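PDB 4DBF: 2-hydroxyhepta-2,4-diene-1,7-dioate isomerase from Corynebacterium glutamicum, which belongs to the FAH family, binds magnesium and probably acts as an oxaloacetate decarboxylase, and may also have isomerase activity. Local coordinates for residues 76-81 against 158-163; 107-112 against 239-244; 171-176 against 180-185; 201-206 against 276-281. All coordinates share one frame; numbering follows the deposited sequence.

Contact 1: residues 76-81 against 158-163; sequences APMLPS and VVLGFT
Pro-77 and Thr-163 mark the nearest backbone approach, CA to CA 8.5 Å, between the irregular segment 76-81 and the start of strand 159-170. At that spacing the two meet through side chains alone. The proline ring puts its CG against the hydroxyl of Thr-163, 4.0 Å from OG1, a plain van der Waals contact. OG1 swings round anti to the backbone N (chi1 -171°) and is hydrogen-bonded to the carbonyl O of Trp-195, so this buried polar atom finds its partner on strand 190-197. In the next residue, the chain of Met-78 is bent at chi2 (-64°) and brings its terminal methyl obliquely across a branch of Leu-160, CE to CD2 3.7 Å. Leu-160 lies in a classic beta bulge: it and Gly-161 both face Val-142 on strand 133-143, the antiparallel neighbour. Strand 159-170 runs between 133-143 and 190-197 in the FAA hydrolase fold, and the loop linking strands 73-75 and 83-87 packs over all three, with Met-78 also touching Val-142 and Ile-196. The side chain of Thr-163 remains about 9 Å from that of Glu-138, a magnesium ligand.

Contact 2: residues 107-112 against 239-244; sequences PTLFLK and IEFITA
Helix 235-243 packs on strand 108-112 of the FAA hydrolase fold where Leu-109 meets Phe-241 and Ile-242. The strand comes nearest the helix at Leu-109, whose CA is 7.7 Å from the CA of Ile-242. Leu-109 holds CG anti to its backbone N (chi1 179°), and the extended side chain reaches the helix with two parts. Its CB lies obliquely by the phenyl group, 4.2 Å from Phe-241 CE2, while the CD1 branch passes across the ethyl arm of Ile-242 at 4.0 Å from CG1. All of this is apolar packing. One turn of the helix is braced from within: Ile-239 O accepts both Thr-243 N, at 3.0 Å, and Thr-243 OG1, at 2.7 Å, and the two donors come from opposite faces of the carbonyl plane. The same hydroxyl is bonded to Val-150 N, which joins this end of the helix to a loop. On the strand, Lys-112 forms a salt bridge with the magnesium ligand Asp-167 and probably helps to position it. Ala-181 and Arg-182 of the second subunit pack on Leu-109 and Phe-241 respectively, placing the contact at the dimer interface. Beneath the helix lie strands 83-87 and 253-255, whose Val-84 and Ile-254 both touch Ile-242.

Contact 3: residues 171-176 against 180-185; sequences RDLQFA and WARAKG
Lys-184 NZ is gripped by Ser-169 OG, by OD2 of the magnesium ligand Asp-167 and by a water 3.0 Å from NZ that also accepts a weak bond from Arg-171 NH1. The two cationic side chains thus gather beside the metal-site carboxylates, Arg-171 forming salt bridges with Glu-134 and the magnesium ligand Glu-136. Arg-171 NH1 also donates an almost straight 3.0 Å bond to a lone pair of Gln-174 OE1, close to the guanidinium plane, and this fixes the rotation of the amide. With the glutamine chain extended (chi2 -177°), NE2 is set over the pyrrole part of the Trp-180 ring, 3.3 Å from NE1, the amide nearly upright on that face. Both nitrogens are donors and do not bond each other; a second water, at the ring edge, accepts a weak bond from Trp-180 NE1 and donates to Gln-174 O. Helix 171-176 and the weakly bonded helix 181-185 form a tight antiparallel hairpin, axes 7.9 Å apart and directions 163° from each other. At its centre Ala-183 CB sits 3.5 Å from Gln-174 CG and 3.8 Å from Leu-173 CB. Farther along, Leu-173 CD2 rests on a face of the Arg-182 guanidinium, 3.5 Å from NH2, which forms a salt bridge with Asp-177.

Contact 4: residues 201-206 against 276-281; sequences NSIDLD and PGIGKL
Pro-276 opens the second segment with its carbonyl O 4.0 Å from Ile-203 CD1, the methyl through which the first segment makes its direct contacts. Gly-277 comes next, with a positive phi (98°), and its CA lies 3.8 Å from that same CD1; with no side chain in the way, the methyl settles directly on the backbone. Gly-277 O is 2.7 Å from a water that donates to it and also to Ser-202 OG, 2.9 Å away, and OG is bonded in turn to Asp-199 O. The arm of Ile-203 reaches the turn because CG1 stands anti to the carbonyl carbon (chi1 -60°) and the chain folds again at chi2 (-54°). Ile-278 adds its CG1, 4.3 Å from Ile-203 CD1, and both isoleucines also pack on Phe-162. Ile-278 and Gly-279 then face Ile-275 together in a classic beta bulge, after which Leu-281 pairs with Ile-273 in the hairpin of strands 270-275 and 279-287. On the first segment, Asp-204 OD2 accepts Asp-206 N in an Asx turn. Across the contact itself, one methyl and one bridging water do the joining, so between these two segments the attraction is dispersion plus a solvent-mediated polar link.

How the contacts relate
From the N terminus, 76-81 opens contact 1 and 107-112 opens contact 2 before 158-163 closes the first, so these two cross. Contact 3 opens and closes within the span of contact 2, as a short hairpin directly after strand 159-170. Segment 201-206 then starts contact 4, contact 2 ends at 239-244, and 276-281 closes contact 4; contacts 2 and 4 therefore also cross, while 1, 3 and 4 follow in series. Val-158 and Val-159 pack on Ile-239, joining contacts 1 and 2, and Phe-162 links contact 1 to contact 4. Lys-112 and Phe-110 tie strand 108-112 to contact 3 near the magnesium site; both contacts also touch the second subunit.

Contact 1: residues 76-81 against 158-163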
loop_
_atom_site.group_PDB
_atom_site.type_symbol
_atom_site.label_atom_id
_atom_site.label_comp_id
_atom_site.label_asym_id
_atom_site.label_seq_id
_atom_site.Cartn_x
_atom_site.Cartn_y
_atom_site.Cartn_z
ATOM N N ALA A 76 -13.446 -6.450 9.729
ATOM C CA ALA A 76 -12.575 -6.969 8.698
ATOM C C ALA A 76 -11.672 -7.971 9.378
ATOM O O ALA A 76 -11.124 -7.675 10.350
ATOM C CB ALA A 76 -11.763 -5.861 8.079
ATOM N N PRO A 77 -11.549 -9.162 8.836
ATOM C CA PRO A 77 -10.812 -10.216 9.502
ATOM C C PRO A 77 -9.311 -10.032 9.590
ATOM O O PRO A 77 -8.707 -10.730 10.294
ATOM C CB PRO A 77 -11.186 -11.464 8.716
ATOM C CG PRO A 77 -11.598 -10.994 7.417
ATOM C CD PRO A 77 -12.232 -9.666 7.648
ATOM N N MET A 78 -8.745 -9.088 8.883
ATOM C CA MET A 78 -7.339 -8.733 8.989
ATOM C C MET A 78 -7.138 -7.224 8.859
ATOM O O MET A 78 -7.935 -6.545 8.295
ATOM C CB MET A 78 -6.503 -9.303 7.853
ATOM C CG MET A 78 -6.148 -10.754 7.941
ATOM S SD MET A 78 -5.113 -11.263 9.296
ATOM C CE MET A 78 -5.751 -12.897 9.492
ATOM N N LEU A 79 -5.996 -6.786 9.315
ATOM C CA LEU A 79 -5.528 -5.456 9.059
ATOM C C LEU A 79 -4.294 -5.605 8.200
ATOM O O LEU A 79 -3.216 -5.623 8.659
ATOM C CB LEU A 79 -5.212 -4.759 10.350
ATOM C CG LEU A 79 -6.381 -4.537 11.272
ATOM C CD1 LEU A 79 -5.912 -3.752 12.473
ATOM C CD2 LEU A 79 -7.521 -3.844 10.591
ATOM N N PRO A 80 -4.503 -5.741 6.920
ATOM C CA PRO A 80 -3.405 -6.071 6.031
ATOM C C PRO A 80 -2.411 -4.947 5.839
ATOM O O PRO A 80 -2.837 -3.861 5.775
ATOM C CB PRO A 80 -4.098 -6.362 4.729
ATOM C CG PRO A 80 -5.345 -5.598 4.789
ATOM C CD PRO A 80 -5.749 -5.519 6.201
ATOM N N SER A 81 -1.135 -5.271 5.679
ATOM C CA SER A 81 -0.098 -4.299 5.350
ATOM C C SER A 81 -0.305 -3.721 3.959
ATOM O O SER A 81 -0.067 -2.581 3.733
ATOM C CB SER A 81 1.317 -4.864 5.500
ATOM O OG SER A 81 1.748 -5.487 4.359
ATOM N N VAL A 158 1.470 -20.921 1.379
ATOM C CA VAL A 158 1.540 -19.549 1.857
ATOM C C VAL A 158 0.198 -18.920 2.184
ATOM O O VAL A 158 0.166 -17.825 2.657
ATOM C CB VAL A 158 2.270 -18.614 0.881
ATOM C CG1 VAL A 158 3.681 -19.034 0.616
ATOM C CG2 VAL A 158 1.495 -18.412 -0.385
ATOM N N VAL A 159 -0.894 -19.600 1.899
ATOM C CA VAL A 159 -2.173 -19.020 2.215
ATOM C C VAL A 159 -2.802 -19.488 3.535
ATOM O O VAL A 159 -2.875 -20.651 3.824
ATOM C CB VAL A 159 -3.177 -18.915 1.036
ATOM C CG1 VAL A 159 -2.588 -19.134 -0.333
ATOM C CG2 VAL A 159 -4.509 -19.565 1.289
ATOM N N LEU A 160 -3.226 -18.517 4.313
ATOM C CA LEU A 160 -3.967 -18.769 5.499
ATOM C C LEU A 160 -5.355 -19.271 5.164
ATOM O O LEU A 160 -5.784 -20.216 5.703
ATOM C CB LEU A 160 -4.068 -17.524 6.370
ATOM C CG LEU A 160 -4.902 -17.634 7.624
ATOM C CD1 LEU A 160 -4.414 -18.669 8.587
ATOM C CD2 LEU A 160 -5.191 -16.329 8.321
ATOM N N GLY A 161 -6.042 -18.571 4.295
ATOM C CA GLY A 161 -7.387 -18.961 3.931
ATOM C C GLY A 161 -8.009 -17.991 2.953
ATOM O O GLY A 161 -7.310 -17.114 2.376
ATOM N N PHE A 162 -9.313 -18.154 2.754
ATOM C CA PHE A 162 -10.005 -17.390 1.725
ATOM C C PHE A 162 -10.990 -16.491 2.443
ATOM O O PHE A 162 -11.510 -16.881 3.468
ATOM C CB PHE A 162 -10.809 -18.306 0.751
ATOM C CG PHE A 162 -9.934 -19.009 -0.261
ATOM C CD1 PHE A 162 -8.785 -18.408 -0.758
ATOM C CD2 PHE A 162 -10.260 -20.287 -0.722
ATOM C CE1 PHE A 162 -7.937 -19.094 -1.678
ATOM C CE2 PHE A 162 -9.440 -20.942 -1.676
ATOM C CZ PHE A 162 -8.276 -20.338 -2.129
ATOM N N THR A 163 -11.256 -15.304 1.884
ATOM C CA THR A 163 -12.352 -14.478 2.363
ATOM C C THR A 163 -12.999 -13.778 1.185
ATOM O O THR A 163 -12.677 -14.084 0.060
ATOM C CB THR A 163 -11.850 -13.506 3.525
ATOM O OG1 THR A 163 -12.986 -12.874 4.119
ATOM C CG2 THR A 163 -10.884 -12.480 2.988
#

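Contact 2: residues 107-112 against 239-244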
loop_
_atom_site.group_PDB
_atom_site.type_symbol
_atom_site.label_atom_id
_atom_site.label_comp_id
_atom_site.label_asym_id
_atom_site.label_seq_id
_atom_site.Cartn_x
_atom_site.Cartn_y
_atom_site.Cartn_z
ATOM N N PRO A 107 -3.825 -9.563 -17.652
ATOM C CA PRO A 107 -4.057 -9.225 -16.260
ATOM C C PRO A 107 -2.995 -8.301 -15.709
ATOM O O PRO A 107 -1.884 -8.395 -16.078
ATOM C CB PRO A 107 -4.002 -10.568 -15.580
ATOM C CG PRO A 107 -4.511 -11.510 -16.597
ATOM C CD PRO A 107 -3.890 -11.006 -17.853
ATOM N N THR A 108 -3.377 -7.414 -14.824
ATOM C CA THR A 108 -2.479 -6.443 -14.296
ATOM C C THR A 108 -2.683 -6.323 -12.795
ATOM O O THR A 108 -3.758 -6.439 -12.338
ATOM C CB THR A 108 -2.713 -5.086 -14.970
ATOM O OG1 THR A 108 -1.658 -4.195 -14.682
ATOM C CG2 THR A 108 -4.017 -4.503 -14.542
ATOM N N LEU A 109 -1.612 -6.071 -12.084
ATOM C CA LEU A 109 -1.619 -5.932 -10.664
ATOM C C LEU A 109 -1.858 -4.489 -10.274
ATOM O O LEU A 109 -1.413 -3.617 -10.916
ATOM C CB LEU A 109 -0.265 -6.393 -10.173
ATOM C CG LEU A 109 0.191 -6.404 -8.748
ATOM C CD1 LEU A 109 1.400 -7.315 -8.634
ATOM C CD2 LEU A 109 0.560 -5.007 -8.361
ATOM N N PHE A 110 -2.568 -4.267 -9.191
ATOM C CA PHE A 110 -2.639 -2.948 -8.599
ATOM C C PHE A 110 -2.789 -3.031 -7.077
ATOM O O PHE A 110 -2.948 -4.091 -6.528
ATOM C CB PHE A 110 -3.704 -2.075 -9.262
ATOM C CG PHE A 110 -5.092 -2.519 -9.024
ATOM C CD1 PHE A 110 -5.647 -3.477 -9.782
ATOM C CD2 PHE A 110 -5.837 -1.954 -8.056
ATOM C CE1 PHE A 110 -6.912 -3.905 -9.563
ATOM C CE2 PHE A 110 -7.101 -2.376 -7.819
ATOM C CZ PHE A 110 -7.644 -3.358 -8.567
ATOM N N LEU A 111 -2.702 -1.891 -6.436
ATOM C CA LEU A 111 -2.765 -1.833 -4.987
ATOM C C LEU A 111 -3.982 -1.084 -4.492
ATOM O O LEU A 111 -4.328 -0.122 -5.064
ATOM C CB LEU A 111 -1.522 -1.182 -4.436
ATOM C CG LEU A 111 -0.187 -1.833 -4.789
ATOM C CD1 LEU A 111 1.003 -1.001 -4.424
ATOM C CD2 LEU A 111 -0.100 -3.186 -4.182
ATOM N N LYS A 112 -4.575 -1.562 -3.409
ATOM C CA LYS A 112 -5.512 -0.784 -2.615
ATOM C C LYS A 112 -4.834 -0.521 -1.278
ATOM O O LYS A 112 -4.219 -1.380 -0.765
ATOM C CB LYS A 112 -6.839 -1.499 -2.393
ATOM C CG LYS A 112 -7.748 -1.631 -3.596
ATOM C CD LYS A 112 -8.891 -2.601 -3.380
ATOM C CE LYS A 112 -10.151 -1.963 -2.849
ATOM N NZ LYS A 112 -10.963 -1.263 -3.842
ATOM N N ILE A 239 -0.287 -15.920 -7.361
ATOM C CA ILE A 239 0.691 -15.857 -6.285
ATOM C C ILE A 239 2.169 -15.811 -6.747
ATOM O O ILE A 239 2.951 -15.065 -6.241
ATOM C CB ILE A 239 0.397 -16.919 -5.229
ATOM C CG1 ILE A 239 -0.820 -16.511 -4.428
ATOM C CG2 ILE A 239 1.549 -17.106 -4.298
ATOM C CD1 ILE A 239 -1.684 -17.631 -3.984
ATOM N N GLU A 240 2.495 -16.584 -7.757
ATOM C CA GLU A 240 3.814 -16.563 -8.342
ATOM C C GLU A 240 4.148 -15.218 -8.994
ATOM O O GLU A 240 5.221 -14.673 -8.842
ATOM C CB GLU A 240 3.874 -17.643 -9.378
ATOM C CG GLU A 240 5.146 -17.714 -10.131
ATOM C CD GLU A 240 5.115 -18.831 -11.134
ATOM O OE1 GLU A 240 4.572 -18.626 -12.190
ATOM O OE2 GLU A 240 5.606 -19.907 -10.842
ATOM N N PHE A 241 3.180 -14.707 -9.731
ATOM C CA PHE A 241 3.283 -13.417 -10.390
ATOM C C PHE A 241 3.527 -12.253 -9.415
ATOM O O PHE A 241 4.381 -11.475 -9.577
ATOM C CB PHE A 241 2.003 -13.202 -11.177
ATOM C CG PHE A 241 1.942 -11.914 -11.931
ATOM C CD1 PHE A 241 2.658 -11.742 -13.065
ATOM C CD2 PHE A 241 1.105 -10.922 -11.547
ATOM C CE1 PHE A 241 2.575 -10.587 -13.771
ATOM C CE2 PHE A 241 1.025 -9.760 -12.236
ATOM C CZ PHE A 241 1.753 -9.597 -13.354
ATOM N N ILE A 242 2.747 -12.211 -8.372
ATOM C CA ILE A 242 2.874 -11.191 -7.374
ATOM C C ILE A 242 4.188 -11.321 -6.625
ATOM O O ILE A 242 4.926 -10.407 -6.587
ATOM C CB ILE A 242 1.691 -11.217 -6.412
ATOM C CG1 ILE A 242 0.403 -10.903 -7.149
ATOM C CG2 ILE A 242 1.912 -10.262 -5.278
ATOM C CD1 ILE A 242 -0.799 -10.979 -6.269
ATOM N N THR A 243 4.449 -12.487 -6.063
ATOM C CA THR A 243 5.610 -12.695 -5.247
ATOM C C THR A 243 6.930 -12.704 -6.007
ATOM O O THR A 243 7.955 -12.669 -5.427
ATOM C CB THR A 243 5.459 -13.916 -4.326
ATOM O OG1 THR A 243 5.439 -15.108 -5.094
ATOM C CG2 THR A 243 4.225 -13.819 -3.558
ATOM N N ALA A 244 6.892 -12.721 -7.315
ATOM C CA ALA A 244 8.088 -12.520 -8.102
ATOM C C ALA A 244 8.582 -11.069 -8.068
ATOM O O ALA A 244 9.711 -10.801 -8.367
ATOM C CB ALA A 244 7.869 -12.942 -9.521
#

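Contact 3: residues 171-176 against 180-185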
loop_
_atom_site.group_PDB
_atom_site.type_symbol
_atom_site.label_atom_id
_atom_site.label_comp_id
_atom_site.label_asym_id
_atom_site.label_seq_id
_atom_site.Cartn_x
_atom_site.Cartn_y
_atom_site.Cartn_z
ATOM N N ARG A 171 -15.900 4.194 -11.454
ATOM C CA ARG A 171 -15.522 4.018 -12.879
ATOM C C ARG A 171 -15.153 5.331 -13.543
ATOM O O ARG A 171 -14.316 5.381 -14.435
ATOM C CB ARG A 171 -16.668 3.403 -13.668
ATOM C CG ARG A 171 -17.120 2.084 -13.132
ATOM C CD ARG A 171 -16.018 0.972 -13.175
ATOM N NE ARG A 171 -16.576 -0.304 -12.803
ATOM C CZ ARG A 171 -15.860 -1.349 -12.350
ATOM N NH1 ARG A 171 -14.559 -1.246 -12.180
ATOM N NH2 ARG A 171 -16.468 -2.451 -11.968
ATOM N N ASP A 172 -15.808 6.406 -13.122
ATOM C CA ASP A 172 -15.471 7.730 -13.652
ATOM C C ASP A 172 -14.069 8.161 -13.300
ATOM O O ASP A 172 -13.344 8.778 -14.142
ATOM C CB ASP A 172 -16.480 8.803 -13.149
ATOM C CG ASP A 172 -17.868 8.674 -13.806
ATOM O OD1 ASP A 172 -18.004 7.922 -14.795
ATOM O OD2 ASP A 172 -18.859 9.259 -13.252
ATOM N N LEU A 173 -13.650 7.915 -12.036
ATOM C CA LEU A 173 -12.268 8.286 -11.671
ATOM C C LEU A 173 -11.249 7.373 -12.348
ATOM O O LEU A 173 -10.139 7.885 -12.689
ATOM C CB LEU A 173 -12.021 8.292 -10.155
ATOM C CG LEU A 173 -12.830 9.346 -9.369
ATOM C CD1 LEU A 173 -12.639 9.100 -7.888
ATOM C CD2 LEU A 173 -12.424 10.784 -9.721
ATOM N N GLN A 174 -11.589 6.096 -12.537
ATOM C CA GLN A 174 -10.651 5.204 -13.216
ATOM C C GLN A 174 -10.307 5.802 -14.619
ATOM O O GLN A 174 -9.130 5.877 -15.027
ATOM C CB GLN A 174 -11.235 3.852 -13.440
ATOM C CG GLN A 174 -11.203 2.943 -12.275
ATOM C CD GLN A 174 -11.748 1.558 -12.626
ATOM O OE1 GLN A 174 -12.860 1.215 -12.333
ATOM N NE2 GLN A 174 -10.929 0.758 -13.272
ATOM N N PHE A 175 -11.362 6.173 -15.346
ATOM C CA PHE A 175 -11.176 6.912 -16.587
ATOM C C PHE A 175 -10.478 8.252 -16.459
ATOM O O PHE A 175 -9.542 8.473 -17.202
ATOM C CB PHE A 175 -12.517 7.076 -17.351
ATOM C CG PHE A 175 -12.353 7.841 -18.615
ATOM C CD1 PHE A 175 -11.722 7.246 -19.721
ATOM C CD2 PHE A 175 -12.745 9.170 -18.685
ATOM C CE1 PHE A 175 -11.530 7.947 -20.904
ATOM C CE2 PHE A 175 -12.544 9.891 -19.875
ATOM C CZ PHE A 175 -11.922 9.259 -20.964
ATOM N N ALA A 176 -10.831 9.164 -15.549
ATOM C CA ALA A 176 -10.105 10.463 -15.499
ATOM C C ALA A 176 -8.625 10.382 -15.098
ATOM O O ALA A 176 -7.820 11.193 -15.516
ATOM C CB ALA A 176 -10.765 11.421 -14.488
ATOM N N TRP A 180 -5.691 3.517 -11.475
ATOM C CA TRP A 180 -6.851 3.178 -10.766
ATOM C C TRP A 180 -6.737 3.420 -9.245
ATOM O O TRP A 180 -7.730 3.273 -8.546
ATOM C CB TRP A 180 -7.216 1.717 -10.976
ATOM C CG TRP A 180 -7.487 1.307 -12.403
ATOM C CD1 TRP A 180 -7.784 2.120 -13.488
ATOM C CD2 TRP A 180 -7.438 -0.034 -12.897
ATOM N NE1 TRP A 180 -7.924 1.351 -14.626
ATOM C CE2 TRP A 180 -7.766 0.016 -14.279
ATOM C CE3 TRP A 180 -7.206 -1.280 -12.292
ATOM C CZ2 TRP A 180 -7.752 -1.112 -15.077
ATOM C CZ3 TRP A 180 -7.223 -2.453 -13.107
ATOM C CH2 TRP A 180 -7.515 -2.344 -14.482
ATOM N N ALA A 181 -5.532 3.722 -8.766
ATOM C CA ALA A 181 -5.300 3.838 -7.313
ATOM C C ALA A 181 -6.350 4.679 -6.567
ATOM O O ALA A 181 -6.931 4.217 -5.630
ATOM C CB ALA A 181 -3.911 4.399 -7.030
ATOM N N ARG A 182 -6.602 5.894 -7.004
ATOM C CA ARG A 182 -7.631 6.721 -6.328
ATOM C C ARG A 182 -9.054 6.179 -6.415
ATOM O O ARG A 182 -9.766 6.046 -5.392
ATOM C CB ARG A 182 -7.540 8.198 -6.824
ATOM C CG ARG A 182 -8.438 9.132 -6.040
ATOM C CD ARG A 182 -8.054 10.606 -6.369
ATOM N NE ARG A 182 -8.369 10.950 -7.775
ATOM C CZ ARG A 182 -9.087 12.026 -8.150
ATOM N NH1 ARG A 182 -9.593 12.845 -7.238
ATOM N NH2 ARG A 182 -9.278 12.302 -9.444
ATOM N N ALA A 183 -9.459 5.780 -7.605
ATOM C CA ALA A 183 -10.813 5.261 -7.843
ATOM C C ALA A 183 -11.125 4.062 -6.951
ATOM O O ALA A 183 -12.304 3.800 -6.671
ATOM C CB ALA A 183 -10.945 4.752 -9.300
ATOM N N LYS A 184 -10.085 3.270 -6.591
ATOM C CA LYS A 184 -10.336 2.031 -5.859
ATOM C C LYS A 184 -9.841 2.120 -4.417
ATOM O O LYS A 184 -9.924 1.158 -3.671
ATOM C CB LYS A 184 -9.628 0.890 -6.578
ATOM C CG LYS A 184 -10.267 0.567 -7.985
ATOM C CD LYS A 184 -9.600 -0.607 -8.603
ATOM C CE LYS A 184 -10.420 -1.115 -9.856
ATOM N NZ LYS A 184 -11.344 -2.258 -9.517
ATOM N N GLY A 185 -9.262 3.266 -4.075
ATOM C CA GLY A 185 -8.435 3.417 -2.860
ATOM C C GLY A 185 -9.021 4.429 -1.871
ATOM O O GLY A 185 -8.446 4.647 -0.803
HETATM O O HOH W 1 -12.010 -3.349 -12.181
HETATM O O HOH W 2 -7.918 3.861 -16.489
#

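Contact 4: residues 201-206 against 276-281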
loop_
_atom_site.group_PDB
_atom_site.type_symbol
_atom_site.label_atom_id
_atom_site.label_comp_id
_atom_site.label_asym_id
_atom_site.label_seq_id
_atom_site.Cartn_x
_atom_site.Cartn_y
_atom_site.Cartn_z
ATOM N N ASN A 201 -9.323 -26.387 0.622
ATOM C CA ASN A 201 -9.841 -27.486 -0.214
ATOM C C ASN A 201 -11.337 -27.614 -0.283
ATOM O O ASN A 201 -11.862 -28.197 -1.233
ATOM C CB ASN A 201 -9.235 -28.814 0.219
ATOM C CG ASN A 201 -7.992 -29.109 -0.533
ATOM O OD1 ASN A 201 -7.889 -30.160 -1.168
ATOM N ND2 ASN A 201 -7.069 -28.148 -0.564
ATOM N N SER A 202 -12.034 -27.093 0.722
ATOM C CA SER A 202 -13.498 -27.070 0.705
ATOM C C SER A 202 -14.057 -26.132 -0.394
ATOM O O SER A 202 -15.274 -26.081 -0.599
ATOM C CB SER A 202 -14.067 -26.692 2.082
ATOM O OG SER A 202 -13.976 -25.292 2.325
ATOM N N ILE A 203 -13.161 -25.425 -1.090
ATOM C CA ILE A 203 -13.532 -24.424 -2.081
ATOM C C ILE A 203 -13.057 -24.910 -3.425
ATOM O O ILE A 203 -11.862 -25.084 -3.648
ATOM C CB ILE A 203 -12.898 -23.013 -1.773
ATOM C CG1 ILE A 203 -13.339 -22.476 -0.418
ATOM C CG2 ILE A 203 -13.139 -22.039 -2.912
ATOM C CD1 ILE A 203 -14.837 -22.437 -0.226
ATOM N N ASP A 204 -14.002 -25.123 -4.332
ATOM C CA ASP A 204 -13.679 -25.604 -5.673
ATOM C C ASP A 204 -13.339 -24.476 -6.682
ATOM O O ASP A 204 -14.217 -23.840 -7.256
ATOM C CB ASP A 204 -14.833 -26.495 -6.154
ATOM C CG ASP A 204 -14.496 -27.289 -7.407
ATOM O OD1 ASP A 204 -15.315 -28.175 -7.736
ATOM O OD2 ASP A 204 -13.459 -27.041 -8.065
ATOM N N LEU A 205 -12.057 -24.215 -6.894
ATOM C CA LEU A 205 -11.668 -23.080 -7.749
ATOM C C LEU A 205 -12.062 -23.298 -9.229
ATOM O O LEU A 205 -12.090 -22.349 -10.049
ATOM C CB LEU A 205 -10.186 -22.767 -7.587
ATOM C CG LEU A 205 -9.802 -22.244 -6.184
ATOM C CD1 LEU A 205 -8.269 -22.070 -6.042
ATOM C CD2 LEU A 205 -10.539 -20.969 -5.807
ATOM N N ASP A 206 -12.412 -24.548 -9.536
ATOM C CA ASP A 206 -12.907 -24.958 -10.852
ATOM C C ASP A 206 -14.406 -24.702 -11.018
ATOM O O ASP A 206 -14.942 -24.792 -12.133
ATOM C CB ASP A 206 -12.587 -26.457 -11.076
ATOM C CG ASP A 206 -11.279 -26.672 -11.805
ATOM O OD1 ASP A 206 -11.093 -27.739 -12.467
ATOM O OD2 ASP A 206 -10.447 -25.745 -11.769
ATOM N N PRO A 276 -20.386 -19.192 -1.882
ATOM C CA PRO A 276 -20.741 -20.420 -1.121
ATOM C C PRO A 276 -19.497 -21.081 -0.551
ATOM O O PRO A 276 -18.440 -21.118 -1.216
ATOM C CB PRO A 276 -21.434 -21.315 -2.182
ATOM C CG PRO A 276 -21.082 -20.678 -3.560
ATOM C CD PRO A 276 -20.974 -19.199 -3.238
ATOM N N GLY A 277 -19.557 -21.523 0.689
ATOM C CA GLY A 277 -18.342 -22.042 1.315
ATOM C C GLY A 277 -17.624 -21.030 2.202
ATOM O O GLY A 277 -16.879 -21.412 3.126
ATOM N N ILE A 278 -17.853 -19.742 1.928
ATOM C CA ILE A 278 -17.328 -18.676 2.767
ATOM C C ILE A 278 -18.522 -18.038 3.455
ATOM O O ILE A 278 -18.646 -18.117 4.671
ATOM C CB ILE A 278 -16.512 -17.623 1.911
ATOM C CG1 ILE A 278 -15.436 -18.359 1.086
ATOM C CG2 ILE A 278 -15.972 -16.474 2.856
ATOM C CD1 ILE A 278 -14.464 -17.398 0.341
ATOM N N GLY A 279 -19.429 -17.428 2.691
ATOM C CA GLY A 279 -20.564 -16.751 3.305
ATOM C C GLY A 279 -20.981 -15.518 2.562
ATOM O O GLY A 279 -20.924 -15.496 1.346
ATOM N N LYS A 280 -21.364 -14.481 3.294
ATOM C CA LYS A 280 -21.879 -13.266 2.646
ATOM C C LYS A 280 -21.201 -12.031 3.208
ATOM O O LYS A 280 -20.942 -11.964 4.398
ATOM C CB LYS A 280 -23.398 -13.162 2.856
ATOM C CG LYS A 280 -24.190 -14.132 1.987
ATOM C CD LYS A 280 -25.673 -14.037 2.385
ATOM C CE LYS A 280 -26.501 -15.028 1.591
ATOM N NZ LYS A 280 -27.898 -15.087 2.143
ATOM N N LEU A 281 -20.906 -11.079 2.349
ATOM C CA LEU A 281 -20.330 -9.804 2.734
ATOM C C LEU A 281 -21.278 -8.697 2.296
ATOM O O LEU A 281 -21.360 -8.393 1.084
ATOM C CB LEU A 281 -18.907 -9.618 2.116
ATOM C CG LEU A 281 -18.206 -8.269 2.411
ATOM C CD1 LEU A 281 -18.003 -8.069 3.965
ATOM C CD2 LEU A 281 -16.863 -8.253 1.653
HETATM O O HOH W 3 -16.296 -24.022 3.432
#